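Local coordinates for protein cell division topological specificity factor (Helicobacter pylori, PDB 3KU7) that probably restricts the division septum to mid-cell by countering the MinC and MinD inhibitors there while permitting their action at the poles, at residues Arg22-Leu27 and Thr71-Ile76. Residues are numbered along the deposited sequence; the frame is centred on the assembly and turned at random.
Sequences RLKLIL and TIEVEI
Lys24 and Glu73 each carry CG anti to the backbone N, whereas Glu75 sets its CG beside its own N (chi1 -62°); bends at chi2 in Lys24 (112°) and Glu75 (71°), with Glu73 extended beyond CG, then bring the ends of the three side chains together on one face of an antiparallel strand pair. Lys24 NZ forms a salt bridge with Glu73 OE2 at 3.3 Å, the two side chains crossing at a slant, and a long one with Glu75 OE1 at 3.6 Å, where lysine and glutamate run side by side. Ile26 also lies alongside Glu73 on this face. Beneath them the backbones bond in three reciprocal pairs, Leu23 with Ile76, Leu25 with Val74 and Leu27 with Ile72; Leu25 N to Val74 O measures 2.9 Å. These same residues turn their side chains to the other face, meeting mainly through CB atoms, 4.0 Å apart for Leu23 CB and Ile76 CB. There Leu25, Val74 and Ile76 rest on helix 38-53. Strand 69-77 is central within the chain, while 22-30 pairs with a strand of the second subunit and continues the sheet across the dimer. The contact thus separates its chemistry by face, apolar toward the helix and largely charged on the reverse, where two carboxylates probably favour a protonated Lys24.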
ATOM      1  N   ARG A  22       2.404   3.998  14.172  1.00 84.75           N
ATOM      2  CA  ARG A  22       2.328   4.375  12.782  1.00 82.01           C
ATOM      3  C   ARG A  22       2.232   3.133  11.901  1.00 75.80           C
ATOM      4  O   ARG A  22       2.537   2.024  12.329  1.00 76.20           O
ATOM      5  CB  ARG A  22       3.579   5.206  12.441  1.00 88.74           C
ATOM      6  CG  ARG A  22       3.878   6.341  13.453  1.00 99.65           C
ATOM      7  CD  ARG A  22       5.366   6.387  13.879  1.00109.59           C
ATOM      8  NE  ARG A  22       5.602   7.039  15.181  1.00116.99           N
ATOM      9  CZ  ARG A  22       6.555   6.684  16.049  1.00119.38           C
ATOM     10  NH1 ARG A  22       7.375   5.674  15.776  1.00120.58           N
ATOM     11  NH2 ARG A  22       6.697   7.347  17.192  1.00120.49           N
ATOM     12  N   LEU A  23       1.774   3.345  10.674  1.00 68.49           N
ATOM     13  CA  LEU A  23       1.643   2.317   9.652  1.00 61.11           C
ATOM     14  C   LEU A  23       2.120   3.067   8.407  1.00 57.80           C
ATOM     15  O   LEU A  23       1.855   4.255   8.278  1.00 55.87           O
ATOM     16  CB  LEU A  23       0.182   1.901   9.514  1.00 58.37           C
ATOM     17  CG  LEU A  23      -0.131   0.504   8.990  1.00 56.20           C
ATOM     18  CD1 LEU A  23       0.346  -0.569   9.961  1.00 56.34           C
ATOM     19  CD2 LEU A  23      -1.626   0.416   8.820  1.00 54.52           C
ATOM     20  N   LYS A  24       2.814   2.381   7.502  1.00 54.75           N
ATOM     21  CA  LYS A  24       3.354   3.009   6.298  1.00 51.49           C
ATOM     22  C   LYS A  24       3.046   2.242   5.025  1.00 48.57           C
ATOM     23  O   LYS A  24       3.265   1.054   4.944  1.00 47.29           O
ATOM     24  CB  LYS A  24       4.867   3.156   6.443  1.00 52.63           C
ATOM     25  CG  LYS A  24       5.555   3.763   5.240  1.00 54.56           C
ATOM     26  CD  LYS A  24       6.107   5.134   5.589  1.00 57.15           C
ATOM     27  CE  LYS A  24       7.302   5.505   4.697  1.00 59.66           C
ATOM     28  NZ  LYS A  24       8.213   6.515   5.319  1.00 59.21           N
ATOM     29  N   LEU A  25       2.584   2.953   4.008  1.00 46.47           N
ATOM     30  CA  LEU A  25       2.239   2.338   2.738  1.00 44.80           C
ATOM     31  C   LEU A  25       2.960   2.981   1.569  1.00 43.96           C
ATOM     32  O   LEU A  25       2.938   4.194   1.407  1.00 44.43           O
ATOM     33  CB  LEU A  25       0.732   2.434   2.531  1.00 42.77           C
ATOM     34  CG  LEU A  25       0.251   2.137   1.129  1.00 41.97           C
ATOM     35  CD1 LEU A  25       0.120   0.645   0.936  1.00 42.47           C
ATOM     36  CD2 LEU A  25      -1.079   2.812   0.959  1.00 41.87           C
ATOM     37  N   ILE A  26       3.589   2.157   0.743  1.00 43.29           N
ATOM     38  CA  ILE A  26       4.303   2.667  -0.414  1.00 43.00           C
ATOM     39  C   ILE A  26       3.775   2.081  -1.696  1.00 43.21           C
ATOM     40  O   ILE A  26       3.551   0.874  -1.799  1.00 43.47           O
ATOM     41  CB  ILE A  26       5.808   2.347  -0.332  1.00 42.40           C
ATOM     42  CG1 ILE A  26       6.481   3.380   0.561  1.00 42.54           C
ATOM     43  CG2 ILE A  26       6.440   2.329  -1.726  1.00 40.55           C
ATOM     44  CD1 ILE A  26       7.895   3.030   0.893  1.00 44.08           C
ATOM     45  N   LEU A  27       3.548   2.943  -2.673  1.00 43.23           N
ATOM     46  CA  LEU A  27       3.089   2.469  -3.962  1.00 44.29           C
ATOM     47  C   LEU A  27       4.127   2.903  -4.964  1.00 44.52           C
ATOM     48  O   LEU A  27       4.261   4.083  -5.255  1.00 44.35           O
ATOM     49  CB  LEU A  27       1.726   3.058  -4.324  1.00 42.96           C
ATOM     50  CG  LEU A  27       0.604   2.025  -4.442  1.00 42.35           C
ATOM     51  CD1 LEU A  27      -0.606   2.650  -5.111  1.00 42.53           C
ATOM     52  CD2 LEU A  27       1.087   0.863  -5.269  1.00 41.92           C
ATOM     53  N   THR A  71       7.335   6.860  -5.966  1.00 69.07           N
ATOM     54  CA  THR A  71       6.734   6.257  -4.804  1.00 61.75           C
ATOM     55  C   THR A  71       5.683   7.039  -4.057  1.00 58.16           C
ATOM     56  O   THR A  71       6.031   7.877  -3.250  1.00 56.96           O
ATOM     57  CB  THR A  71       7.834   5.934  -3.816  1.00 62.00           C
ATOM     58  OG1 THR A  71       8.828   5.144  -4.475  1.00 63.07           O
ATOM     59  CG2 THR A  71       7.279   5.221  -2.610  1.00 61.82           C
ATOM     60  N   ILE A  72       4.407   6.759  -4.301  1.00 54.25           N
ATOM     61  CA  ILE A  72       3.350   7.438  -3.556  1.00 51.09           C
ATOM     62  C   ILE A  72       3.501   6.914  -2.121  1.00 50.26           C
ATOM     63  O   ILE A  72       3.209   5.748  -1.845  1.00 48.00           O
ATOM     64  CB  ILE A  72       1.954   7.048  -4.022  1.00 51.70           C
ATOM     65  CG1 ILE A  72       1.891   7.008  -5.553  1.00 51.70           C
ATOM     66  CG2 ILE A  72       0.937   8.012  -3.393  1.00 50.31           C
ATOM     67  CD1 ILE A  72       2.084   8.320  -6.164  1.00 55.49           C
ATOM     68  N   GLU A  73       3.951   7.774  -1.211  1.00 49.64           N
ATOM     69  CA  GLU A  73       4.187   7.394   0.178  1.00 48.05           C
ATOM     70  C   GLU A  73       3.020   7.839   1.030  1.00 46.61           C
ATOM     71  O   GLU A  73       2.519   8.932   0.860  1.00 46.10           O
ATOM     72  CB  GLU A  73       5.482   8.059   0.661  1.00 50.12           C
ATOM     73  CG  GLU A  73       6.155   7.386   1.856  1.00 55.46           C
ATOM     74  CD  GLU A  73       7.623   7.784   2.032  1.00 58.73           C
ATOM     75  OE1 GLU A  73       7.915   8.998   2.140  1.00 61.42           O
ATOM     76  OE2 GLU A  73       8.489   6.881   2.075  1.00 59.36           O
ATOM     77  N   VAL A  74       2.588   6.984   1.947  1.00 45.69           N
ATOM     78  CA  VAL A  74       1.459   7.293   2.818  1.00 45.75           C
ATOM     79  C   VAL A  74       1.677   6.877   4.267  1.00 47.04           C
ATOM     80  O   VAL A  74       1.723   5.684   4.572  1.00 46.69           O
ATOM     81  CB  VAL A  74       0.162   6.617   2.332  1.00 44.72           C
ATOM     82  CG1 VAL A  74      -0.946   6.876   3.324  1.00 43.31           C
ATOM     83  CG2 VAL A  74      -0.246   7.177   1.009  1.00 43.20           C
ATOM     84  N   GLU A  75       1.788   7.875   5.148  1.00 49.60           N
ATOM     85  CA  GLU A  75       1.991   7.660   6.573  1.00 51.35           C
ATOM     86  C   GLU A  75       0.664   7.741   7.298  1.00 50.18           C
ATOM     87  O   GLU A  75      -0.101   8.698   7.188  1.00 49.66           O
ATOM     88  CB  GLU A  75       2.982   8.681   7.142  1.00 55.28           C
ATOM     89  CG  GLU A  75       4.377   8.605   6.538  1.00 61.24           C
ATOM     90  CD  GLU A  75       4.486   9.097   5.071  1.00 65.07           C
ATOM     91  OE1 GLU A  75       5.502   8.785   4.414  1.00 66.59           O
ATOM     92  OE2 GLU A  75       3.584   9.807   4.566  1.00 66.62           O
ATOM     93  N   ILE A  76       0.424   6.701   8.071  1.00 49.76           N
ATOM     94  CA  ILE A  76      -0.805   6.539   8.802  1.00 50.05           C
ATOM     95  C   ILE A  76      -0.620   6.347  10.303  1.00 50.01           C
ATOM     96  O   ILE A  76      -0.056   5.359  10.749  1.00 50.22           O
ATOM     97  CB  ILE A  76      -1.556   5.320   8.215  1.00 50.69           C
ATOM     98  CG1 ILE A  76      -1.678   5.475   6.683  1.00 50.69           C
ATOM     99  CG2 ILE A  76      -2.908   5.175   8.896  1.00 49.93           C
ATOM    100  CD1 ILE A  76      -2.032   4.203   5.915  1.00 48.54           C
TER